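Local structure of 2-oxoadipate dioxygenase/decarboxylase (Pseudomonas putida, 6W1G) at residues Q67-G71 / E294-R298; M93-Y99 / S110-V116; T364-A370 / D385-V389. The protein catalyses the iron(II)-dependent conversion of 2-oxoadipate and O2 to (R)-2-hydroxyglutarate and CO2, a step of D-lysine catabolism. All coordinates share one frame; numbering follows the deposited sequence.

Contacts 1 and 2 are buried in the core, with centres 15 Å apart. Both reach the same mixed sheet: contact 1 through strand 69-75, contact 2 through the hairpin of strands 94-100 and 108-114. Contact 3 lies at the periphery, its centre about 34 Å from the centre of the chain, and shares no strand or helix with the other two. The chemistry follows the place. Contact 1 is polar and built on a metal, with charged groups in the interior. Contact 2 is mostly backbone pairing, with apolar side chains and one buried arginine on it. In contact 3 a helix start meets a turn through a few directed hydrogen bonds, and an exposed lysine takes part.

Contact 1 (Q67-G71 / E294-R298); sequences QERHG and EIEQR. With NI (nickel (II) ion), chain B.
His70 reaches across to Glu294 and Glu296, and its ring carries most of the contact. From CB the ring swings to the other strand, with CG between the backbone N and the carbonyl carbon (chi1 78°). CG lies 4.0 Å from Glu296 OE2. ND1 donates to that oxygen at 2.8 Å, with 158° at the hydrogen. The oxygen sits in the ring plane, but is met from above the carboxylate plane. CE1 lies beside Glu296 OE1 and Glu294 OE1, between the two bonded nitrogens. NE2 ends on the nickel ion at 2.1 Å. Glu294 OE1 binds the same ion at 2.1 Å. Thr228 OG1 is hydrogen-bonded to that oxygen. His226 completes the protein side of this two-histidine, one-carboxylate site, which holds iron(II) in the working enzyme. Three waters fill the other positions, and water 1 donates to Glu294 OE2. Arg298 holds Glu296 OE2 through a salt bridge from NE (3.0 Å), its N-H bonds weak. This is likely to steady the carboxylate that receives His70 ND1. Tyr396 O and Asp398 O hold Arg298 NH1. Glu68 OE2 touches Arg298 CD at 3.7 Å but forms its salt bridge with Arg127; OE1 pairs with Arg64 and Arg230.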
loop_
_atom_site.group_PDB
_atom_site.type_symbol
_atom_site.label_atom_id
_atom_site.label_comp_id
_atom_site.label_asym_id
_atom_site.label_seq_id
_atom_site.Cartn_x
_atom_site.Cartn_y
_atom_site.Cartn_z
ATOM N N GLN A 67 -5.855 12.439 2.327
ATOM C CA GLN A 67 -6.029 11.863 0.997
ATOM C C GLN A 67 -5.275 10.559 0.792
ATOM O O GLN A 67 -5.299 10.019 -0.312
ATOM C CB GLN A 67 -5.672 12.892 -0.080
ATOM C CG GLN A 67 -6.602 14.116 -0.045
ATOM C CD GLN A 67 -8.027 13.735 -0.425
ATOM O OE1 GLN A 67 -8.258 13.191 -1.499
ATOM N NE2 GLN A 67 -8.974 13.991 0.461
ATOM N N GLU A 68 -4.609 10.061 1.803
ATOM C CA GLU A 68 -3.721 8.917 1.667
ATOM C C GLU A 68 -4.501 7.632 1.405
ATOM O O GLU A 68 -5.386 7.255 2.179
ATOM C CB GLU A 68 -2.852 8.784 2.912
ATOM C CG GLU A 68 -1.984 7.542 2.878
ATOM C CD GLU A 68 -0.771 7.593 3.788
ATOM O OE1 GLU A 68 -0.533 8.620 4.489
ATOM O OE2 GLU A 68 -0.046 6.551 3.810
ATOM N N ARG A 69 -4.157 6.948 0.315
ATOM C CA ARG A 69 -4.845 5.742 -0.085
ATOM C C ARG A 69 -3.888 4.785 -0.771
ATOM O O ARG A 69 -2.807 5.160 -1.228
ATOM C CB ARG A 69 -5.957 6.032 -1.110
ATOM C CG ARG A 69 -7.113 6.845 -0.631
ATOM C CD ARG A 69 -7.941 7.370 -1.779
ATOM N NE ARG A 69 -7.347 8.501 -2.451
ATOM C CZ ARG A 69 -7.635 9.763 -2.190
ATOM N NH1 ARG A 69 -8.520 10.078 -1.226
ATOM N NH2 ARG A 69 -6.954 10.672 -2.891
ATOM N N HIS A 70 -4.326 3.525 -0.864
ATOM C CA HIS A 70 -3.740 2.599 -1.824
ATOM C C HIS A 70 -4.852 1.956 -2.646
ATOM O O HIS A 70 -5.961 1.765 -2.151
ATOM C CB HIS A 70 -2.801 1.505 -1.268
ATOM C CG HIS A 70 -3.429 0.324 -0.613
ATOM N ND1 HIS A 70 -3.540 0.196 0.760
ATOM C CD2 HIS A 70 -3.912 -0.828 -1.140
ATOM C CE1 HIS A 70 -4.094 -0.974 1.037
ATOM N NE2 HIS A 70 -4.335 -1.614 -0.085
ATOM N N GLY A 71 -4.563 1.625 -3.890
ATOM C CA GLY A 71 -5.431 0.783 -4.680
ATOM C C GLY A 71 -4.809 -0.576 -4.864
ATOM O O GLY A 71 -3.611 -0.762 -4.648
ATOM N N GLU A 294 -11.491 -2.430 2.207
ATOM C CA GLU A 294 -10.395 -2.595 3.155
ATOM C C GLU A 294 -10.143 -1.290 3.880
ATOM O O GLU A 294 -10.406 -0.183 3.362
ATOM C CB GLU A 294 -9.147 -3.046 2.390
ATOM C CG GLU A 294 -7.911 -3.309 3.223
ATOM C CD GLU A 294 -6.805 -3.835 2.346
ATOM O OE1 GLU A 294 -6.138 -3.047 1.647
ATOM O OE2 GLU A 294 -6.609 -5.069 2.312
ATOM N N ILE A 295 -9.596 -1.411 5.082
ATOM C CA ILE A 295 -9.145 -0.280 5.885
ATOM C C ILE A 295 -7.781 -0.647 6.449
ATOM O O ILE A 295 -7.541 -1.796 6.809
ATOM C CB ILE A 295 -10.181 0.031 7.013
ATOM C CG1 ILE A 295 -9.796 1.216 7.848
ATOM C CG2 ILE A 295 -10.441 -1.175 7.915
ATOM C CD1 ILE A 295 -9.707 2.505 7.110
ATOM N N GLU A 296 -6.890 0.352 6.576
ATOM C CA GLU A 296 -5.546 0.104 7.111
ATOM C C GLU A 296 -5.099 1.238 8.009
ATOM O O GLU A 296 -5.538 2.386 7.880
ATOM C CB GLU A 296 -4.514 -0.108 6.010
ATOM C CG GLU A 296 -4.055 1.120 5.239
ATOM C CD GLU A 296 -3.177 0.795 3.981
ATOM O OE1 GLU A 296 -2.743 -0.340 3.864
ATOM O OE2 GLU A 296 -2.952 1.652 3.129
ATOM N N GLN A 297 -4.189 0.881 8.912
ATOM C CA GLN A 297 -3.481 1.792 9.775
ATOM C C GLN A 297 -1.984 1.536 9.529
ATOM O O GLN A 297 -1.555 0.381 9.579
ATOM C CB GLN A 297 -3.817 1.529 11.254
ATOM C CG GLN A 297 -3.124 2.498 12.209
ATOM C CD GLN A 297 -3.313 2.160 13.645
ATOM O OE1 GLN A 297 -4.310 1.544 14.063
ATOM N NE2 GLN A 297 -2.377 2.592 14.451
ATOM N N ARG A 298 -1.195 2.574 9.274
ATOM C CA ARG A 298 0.210 2.413 8.907
ATOM C C ARG A 298 1.107 2.886 10.032
ATOM O O ARG A 298 0.952 4.009 10.496
ATOM C CB ARG A 298 0.551 3.136 7.591
ATOM C CG ARG A 298 -0.044 2.431 6.420
ATOM C CD ARG A 298 0.262 3.135 5.080
ATOM N NE ARG A 298 -0.167 2.273 3.992
ATOM C CZ ARG A 298 0.552 1.271 3.512
ATOM N NH1 ARG A 298 1.825 1.096 3.881
ATOM N NH2 ARG A 298 0.003 0.427 2.644
HETATM NI NI NI B . -4.926 -3.627 0.073
HETATM O O HOH W 1 -4.952 -5.845 0.605
HETATM O O HOH W 2 -3.639 -4.469 -1.435
HETATM O O HOH W 3 -3.242 -4.014 1.157
#

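Contact 2 (M93-Y99 / S110-V116); sequences MQPVGYY and STAFRAV
Gln94 and Arg114 begin the backbone ladder with two hydrogen bonds, Gln94 N to Arg114 O and Arg114 N to Gln94 O. Val96 with Ala112 and Tyr99 with Ser110 form the other hydrogen-bonded pairs. Pro95 faces Phe113 as a non-hydrogen-bonded pair. Between Val96 and Tyr99 the register slips by one residue, a beta bulge. Here the side chain of Thr111 adds a bond: OG1, anti to the backbone N (chi1 -170°), gives its hydrogen to Gly97 O at 2.8 Å. Gly97 has positive phi, and a CB there would crowd the Tyr99 ring.

Among the apolar contacts, Phe113 CE2 meets Pro95 CB at 3.7 Å, and Val116 CG1 packs on Val96 CG2 at 4.0 Å. On the face that carries Gln94, Val96 and Arg114, Val96 CG2 lies over one face of the Arg114 guanidinium, offset toward its rim, and touches Arg114 CG at 3.8 Å. Other carbons meet carbonyl oxygens. Met93 CE bends back to Phe113 O at 3.4 Å. Tyr99 turns a ring edge to Ser110 O, with Tyr99 CD1 3.6 Å away.

Arg114 NH1 donates to Ala115 O at 2.9 Å, in the carbonyl plane, and NE forms a salt bridge with Asp398. A leucine in place of this arginine would probably leave Asp398 without this charged mate and Ala115 O without its side-chain donor. Tyr99 OH bonds to Phe399 N. The nearest side-chain atoms of Tyr99 and Val402, a 2-oxoadipate-binding residue, are about 4 Å apart. Together the segments form a bulged antiparallel beta hairpin at one edge of the mixed sheet.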
loop_
_atom_site.group_PDB
_atom_site.type_symbol
_atom_site.label_atom_id
_atom_site.label_comp_id
_atom_site.label_asym_id
_atom_site.label_seq_id
_atom_site.Cartn_x
_atom_site.Cartn_y
_atom_site.Cartn_z
ATOM N N MET A 93 5.692 6.778 -9.979
ATOM C CA MET A 93 5.508 5.576 -9.180
ATOM C C MET A 93 6.379 4.490 -9.751
ATOM O O MET A 93 6.273 4.207 -10.955
ATOM C CB MET A 93 4.033 5.174 -9.225
ATOM C CG MET A 93 3.149 6.212 -8.573
ATOM S SD MET A 93 1.376 6.080 -8.981
ATOM C CE MET A 93 1.012 4.657 -7.994
ATOM N N GLN A 94 7.189 3.880 -8.982
ATOM C CA GLN A 94 8.117 2.827 -9.325
ATOM C C GLN A 94 7.729 1.535 -8.645
ATOM O O GLN A 94 7.143 1.564 -7.568
ATOM C CB GLN A 94 9.538 3.194 -8.925
ATOM C CG GLN A 94 9.983 4.479 -9.525
ATOM C CD GLN A 94 11.360 4.864 -9.027
ATOM O OE1 GLN A 94 12.295 4.054 -9.067
ATOM N NE2 GLN A 94 11.498 6.097 -8.534
ATOM N N PRO A 95 8.096 0.373 -9.206
ATOM C CA PRO A 95 7.752 -0.907 -8.550
ATOM C C PRO A 95 8.649 -1.179 -7.355
ATOM O O PRO A 95 9.880 -1.191 -7.502
ATOM C CB PRO A 95 7.976 -1.936 -9.662
ATOM C CG PRO A 95 9.014 -1.263 -10.545
ATOM C CD PRO A 95 8.749 0.191 -10.526
ATOM N N VAL A 96 8.043 -1.388 -6.201
ATOM C CA VAL A 96 8.771 -1.616 -4.957
ATOM C C VAL A 96 8.268 -2.916 -4.354
ATOM O O VAL A 96 7.060 -3.098 -4.168
ATOM C CB VAL A 96 8.575 -0.451 -3.966
ATOM C CG1 VAL A 96 9.349 -0.739 -2.696
ATOM C CG2 VAL A 96 8.980 0.856 -4.604
ATOM N N GLY A 97 9.204 -3.803 -4.000
ATOM C CA GLY A 97 8.875 -5.027 -3.325
ATOM C C GLY A 97 8.361 -6.121 -4.222
ATOM O O GLY A 97 8.024 -5.915 -5.387
ATOM N N TYR A 98 8.299 -7.328 -3.668
ATOM C CA TYR A 98 7.824 -8.494 -4.397
ATOM C C TYR A 98 7.116 -9.411 -3.410
ATOM O O TYR A 98 7.634 -9.724 -2.335
ATOM C CB TYR A 98 9.005 -9.229 -5.059
ATOM C CG TYR A 98 8.563 -10.514 -5.708
ATOM C CD1 TYR A 98 7.705 -10.511 -6.808
ATOM C CD2 TYR A 98 8.960 -11.740 -5.210
ATOM C CE1 TYR A 98 7.258 -11.662 -7.387
ATOM C CE2 TYR A 98 8.523 -12.911 -5.797
ATOM C CZ TYR A 98 7.687 -12.879 -6.889
ATOM O OH TYR A 98 7.286 -14.085 -7.437
ATOM N N TYR A 99 5.894 -9.800 -3.772
ATOM C CA TYR A 99 4.996 -10.558 -2.905
ATOM C C TYR A 99 4.523 -11.760 -3.703
ATOM O O TYR A 99 3.790 -11.599 -4.678
ATOM C CB TYR A 99 3.790 -9.731 -2.487
ATOM C CG TYR A 99 4.151 -8.401 -1.844
ATOM C CD1 TYR A 99 4.466 -7.292 -2.637
ATOM C CD2 TYR A 99 4.183 -8.237 -0.473
ATOM C CE1 TYR A 99 4.811 -6.083 -2.072
ATOM C CE2 TYR A 99 4.530 -7.040 0.092
ATOM C CZ TYR A 99 4.831 -5.972 -0.693
ATOM O OH TYR A 99 5.186 -4.783 -0.086
ATOM N N SER A 110 3.129 -10.227 -7.080
ATOM C CA SER A 110 2.763 -8.821 -7.068
ATOM C C SER A 110 3.921 -7.925 -6.669
ATOM O O SER A 110 4.913 -8.341 -6.056
ATOM C CB SER A 110 1.643 -8.589 -6.038
ATOM O OG SER A 110 0.650 -9.568 -6.167
ATOM N N THR A 111 3.743 -6.640 -7.010
ATOM C CA THR A 111 4.595 -5.554 -6.535
ATOM C C THR A 111 3.689 -4.394 -6.184
ATOM O O THR A 111 2.497 -4.436 -6.460
ATOM C CB THR A 111 5.619 -5.142 -7.602
ATOM O OG1 THR A 111 6.586 -4.242 -7.042
ATOM C CG2 THR A 111 5.002 -4.469 -8.777
ATOM N N ALA A 112 4.237 -3.346 -5.578
ATOM C CA ALA A 112 3.465 -2.128 -5.385
ATOM C C ALA A 112 4.171 -0.967 -6.084
ATOM O O ALA A 112 5.359 -0.743 -5.876
ATOM C CB ALA A 112 3.258 -1.782 -3.930
ATOM N N PHE A 113 3.423 -0.214 -6.860
ATOM C CA PHE A 113 3.946 0.980 -7.502
ATOM C C PHE A 113 3.727 2.162 -6.559
ATOM O O PHE A 113 2.593 2.384 -6.105
ATOM C CB PHE A 113 3.274 1.213 -8.862
ATOM C CG PHE A 113 3.619 0.149 -9.857
ATOM C CD1 PHE A 113 2.803 -0.964 -10.037
ATOM C CD2 PHE A 113 4.739 0.272 -10.660
ATOM C CE1 PHE A 113 3.126 -1.922 -10.991
ATOM C CE2 PHE A 113 5.045 -0.675 -11.592
ATOM C CZ PHE A 113 4.228 -1.782 -11.755
ATOM N N ARG A 114 4.788 2.918 -6.287
ATOM C CA ARG A 114 4.724 4.030 -5.367
ATOM C C ARG A 114 5.903 4.951 -5.617
ATOM O O ARG A 114 6.906 4.556 -6.220
ATOM C CB ARG A 114 4.691 3.601 -3.887
ATOM C CG ARG A 114 5.924 2.836 -3.431
ATOM C CD ARG A 114 5.864 2.668 -1.935
ATOM N NE ARG A 114 7.003 2.026 -1.302
ATOM C CZ ARG A 114 8.052 2.678 -0.781
ATOM N NH1 ARG A 114 8.229 3.966 -0.972
ATOM N NH2 ARG A 114 8.913 2.013 -0.018
ATOM N N ALA A 115 5.812 6.189 -5.119
ATOM C CA ALA A 115 6.971 7.062 -5.042
ATOM C C ALA A 115 7.883 6.541 -3.939
ATOM O O ALA A 115 7.510 5.756 -3.078
ATOM C CB ALA A 115 6.517 8.466 -4.763
ATOM N N VAL A 116 9.125 7.000 -3.979
ATOM C CA VAL A 116 10.172 6.412 -3.146
ATOM C C VAL A 116 10.827 7.370 -2.154
ATOM O O VAL A 116 11.448 6.913 -1.178
ATOM C CB VAL A 116 11.223 5.675 -3.992
ATOM C CG1 VAL A 116 10.557 4.568 -4.842
ATOM C CG2 VAL A 116 12.053 6.655 -4.791
HETATM O O HOH W 4 0.891 -11.373 -4.278
#

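Contact 3 (T364-A370 / D385-V389); sequences TEKGLAA and DAGHV
Thr364 and Lys366 supply the direct hydrogen bonds to the turn 386-388, each turn carbonyl taking one. Thr364 N donates to His388 O at 3.1 Å. The bond is nearly straight, 175° at the hydrogen, but it arrives from above the carbonyl plane. Thr364 OG1 gives its hydrogen to Gly387 O at 2.7 Å, in the carbonyl plane and on a lone pair. The same OG1 accepts from Gly367 N at 2.9 Å. Two bonds therefore grip this hydroxyl, one given to the turn and one accepted from the helix. A chi1 of 69° sets it between the backbone N and the carbonyl carbon, where it can do both. Lys366 runs out fully extended, and NZ donates to Ala386 O at 2.9 Å.

The water-mediated link is single. Water 5 donates to Gly367 O and also bonds to His388 ND1, so it ties the imidazole to the helix.

Van der Waals packing centres on His388. One ring face lies against the backbone of Gly367, and His388 CB touches Gly367 CA at 3.7 Å. Any CB on Gly367 would clash with His388 O, so the close approach needs glycine. Ala370 CB meets His388 CE1 at 3.7 Å, and the Lys366 chain passes obliquely by the ring, Lys366 CE 4.1 Å from His388 NE2. Thr364 CG2 packs on the backbone of the turn and of Val389.

Two helix-end motifs meet here. Thr364 is the N-cap of helix 365-369. Gly387, with positive phi, closes helix 380-385 in a Schellman motif. The elements flank strands 359-363 and 389-393, so the contact lies at one end of this two-stranded antiparallel sheet, away from the metal site.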
loop_
_atom_site.group_PDB
_atom_site.type_symbol
_atom_site.label_atom_id
_atom_site.label_comp_id
_atom_site.label_asym_id
_atom_site.label_seq_id
_atom_site.Cartn_x
_atom_site.Cartn_y
_atom_site.Cartn_z
ATOM N N THR A 364 15.177 20.527 16.364
ATOM C CA THR A 364 14.136 21.179 17.126
ATOM C C THR A 364 14.351 22.686 17.175
ATOM O O THR A 364 15.400 23.217 16.835
ATOM C CB THR A 364 14.080 20.644 18.551
ATOM O OG1 THR A 364 15.255 21.088 19.198
ATOM C CG2 THR A 364 13.981 19.132 18.610
ATOM N N GLU A 365 13.327 23.388 17.641
ATOM C CA GLU A 365 13.472 24.822 17.840
ATOM C C GLU A 365 14.611 25.121 18.811
ATOM O O GLU A 365 15.398 26.062 18.594
ATOM C CB GLU A 365 12.174 25.443 18.312
ATOM C CG GLU A 365 11.110 25.454 17.246
ATOM C CD GLU A 365 9.833 26.134 17.694
ATOM O OE1 GLU A 365 9.831 26.690 18.811
ATOM O OE2 GLU A 365 8.852 26.121 16.926
ATOM N N LYS A 366 14.692 24.347 19.894
ATOM C CA LYS A 366 15.790 24.517 20.842
ATOM C C LYS A 366 17.135 24.284 20.162
ATOM O O LYS A 366 18.097 25.030 20.381
ATOM C CB LYS A 366 15.601 23.557 22.017
ATOM C CG LYS A 366 16.685 23.635 23.068
ATOM C CD LYS A 366 16.409 22.693 24.223
ATOM C CE LYS A 366 17.496 22.717 25.238
ATOM N NZ LYS A 366 17.156 21.869 26.407
ATOM N N GLY A 367 17.245 23.231 19.364
ATOM C CA GLY A 367 18.489 22.980 18.680
ATOM C C GLY A 367 18.845 24.091 17.731
ATOM O O GLY A 367 20.006 24.498 17.667
ATOM N N LEU A 368 17.880 24.557 16.950
ATOM C CA LEU A 368 18.172 25.620 15.994
ATOM C C LEU A 368 18.660 26.857 16.703
ATOM O O LEU A 368 19.555 27.545 16.194
ATOM C CB LEU A 368 16.907 25.944 15.170
ATOM C CG LEU A 368 16.545 24.813 14.212
ATOM C CD1 LEU A 368 15.152 24.987 13.656
ATOM C CD2 LEU A 368 17.533 24.667 13.062
ATOM N N ALA A 369 18.057 27.198 17.836
ATOM C CA ALA A 369 18.465 28.408 18.535
ATOM C C ALA A 369 19.869 28.298 19.108
ATOM O O ALA A 369 20.517 29.327 19.327
ATOM C CB ALA A 369 17.447 28.731 19.613
ATOM N N ALA A 370 20.371 27.083 19.317
ATOM C CA ALA A 370 21.704 26.836 19.843
ATOM C C ALA A 370 22.731 26.514 18.768
ATOM O O ALA A 370 23.864 26.154 19.097
ATOM C CB ALA A 370 21.616 25.745 20.909
ATOM N N ASP A 385 19.040 13.777 23.923
ATOM C CA ASP A 385 18.796 13.924 25.351
ATOM C C ASP A 385 18.658 15.383 25.756
ATOM O O ASP A 385 17.888 15.706 26.671
ATOM C CB ASP A 385 19.929 13.264 26.144
ATOM C CG ASP A 385 19.972 11.751 26.022
ATOM O OD1 ASP A 385 19.019 11.147 25.516
ATOM O OD2 ASP A 385 20.984 11.161 26.467
ATOM N N ALA A 386 19.409 16.265 25.122
ATOM C CA ALA A 386 19.336 17.697 25.429
ATOM C C ALA A 386 18.198 18.413 24.710
ATOM O O ALA A 386 18.043 19.620 24.867
ATOM C CB ALA A 386 20.650 18.363 25.036
ATOM N N GLY A 387 17.413 17.678 23.908
ATOM C CA GLY A 387 16.278 18.304 23.246
ATOM C C GLY A 387 16.605 19.073 21.986
ATOM O O GLY A 387 15.762 19.869 21.547
ATOM N N HIS A 388 17.787 18.859 21.402
ATOM C CA HIS A 388 18.152 19.542 20.153
ATOM C C HIS A 388 17.697 18.812 18.909
ATOM O O HIS A 388 17.628 19.424 17.839
ATOM C CB HIS A 388 19.662 19.723 20.096
ATOM C CG HIS A 388 20.185 20.667 21.101
ATOM N ND1 HIS A 388 21.256 21.474 20.850
ATOM C CD2 HIS A 388 19.791 20.950 22.359
ATOM C CE1 HIS A 388 21.557 22.165 21.922
ATOM N NE2 HIS A 388 20.705 21.860 22.862
ATOM N N VAL A 389 17.479 17.504 19.006
ATOM C CA VAL A 389 17.072 16.623 17.915
ATOM C C VAL A 389 15.875 15.822 18.410
ATOM O O VAL A 389 15.904 15.313 19.528
ATOM C CB VAL A 389 18.218 15.682 17.529
ATOM C CG1 VAL A 389 17.768 14.610 16.498
ATOM C CG2 VAL A 389 19.350 16.486 16.937
HETATM O O HOH W 5 21.963 22.535 18.365
#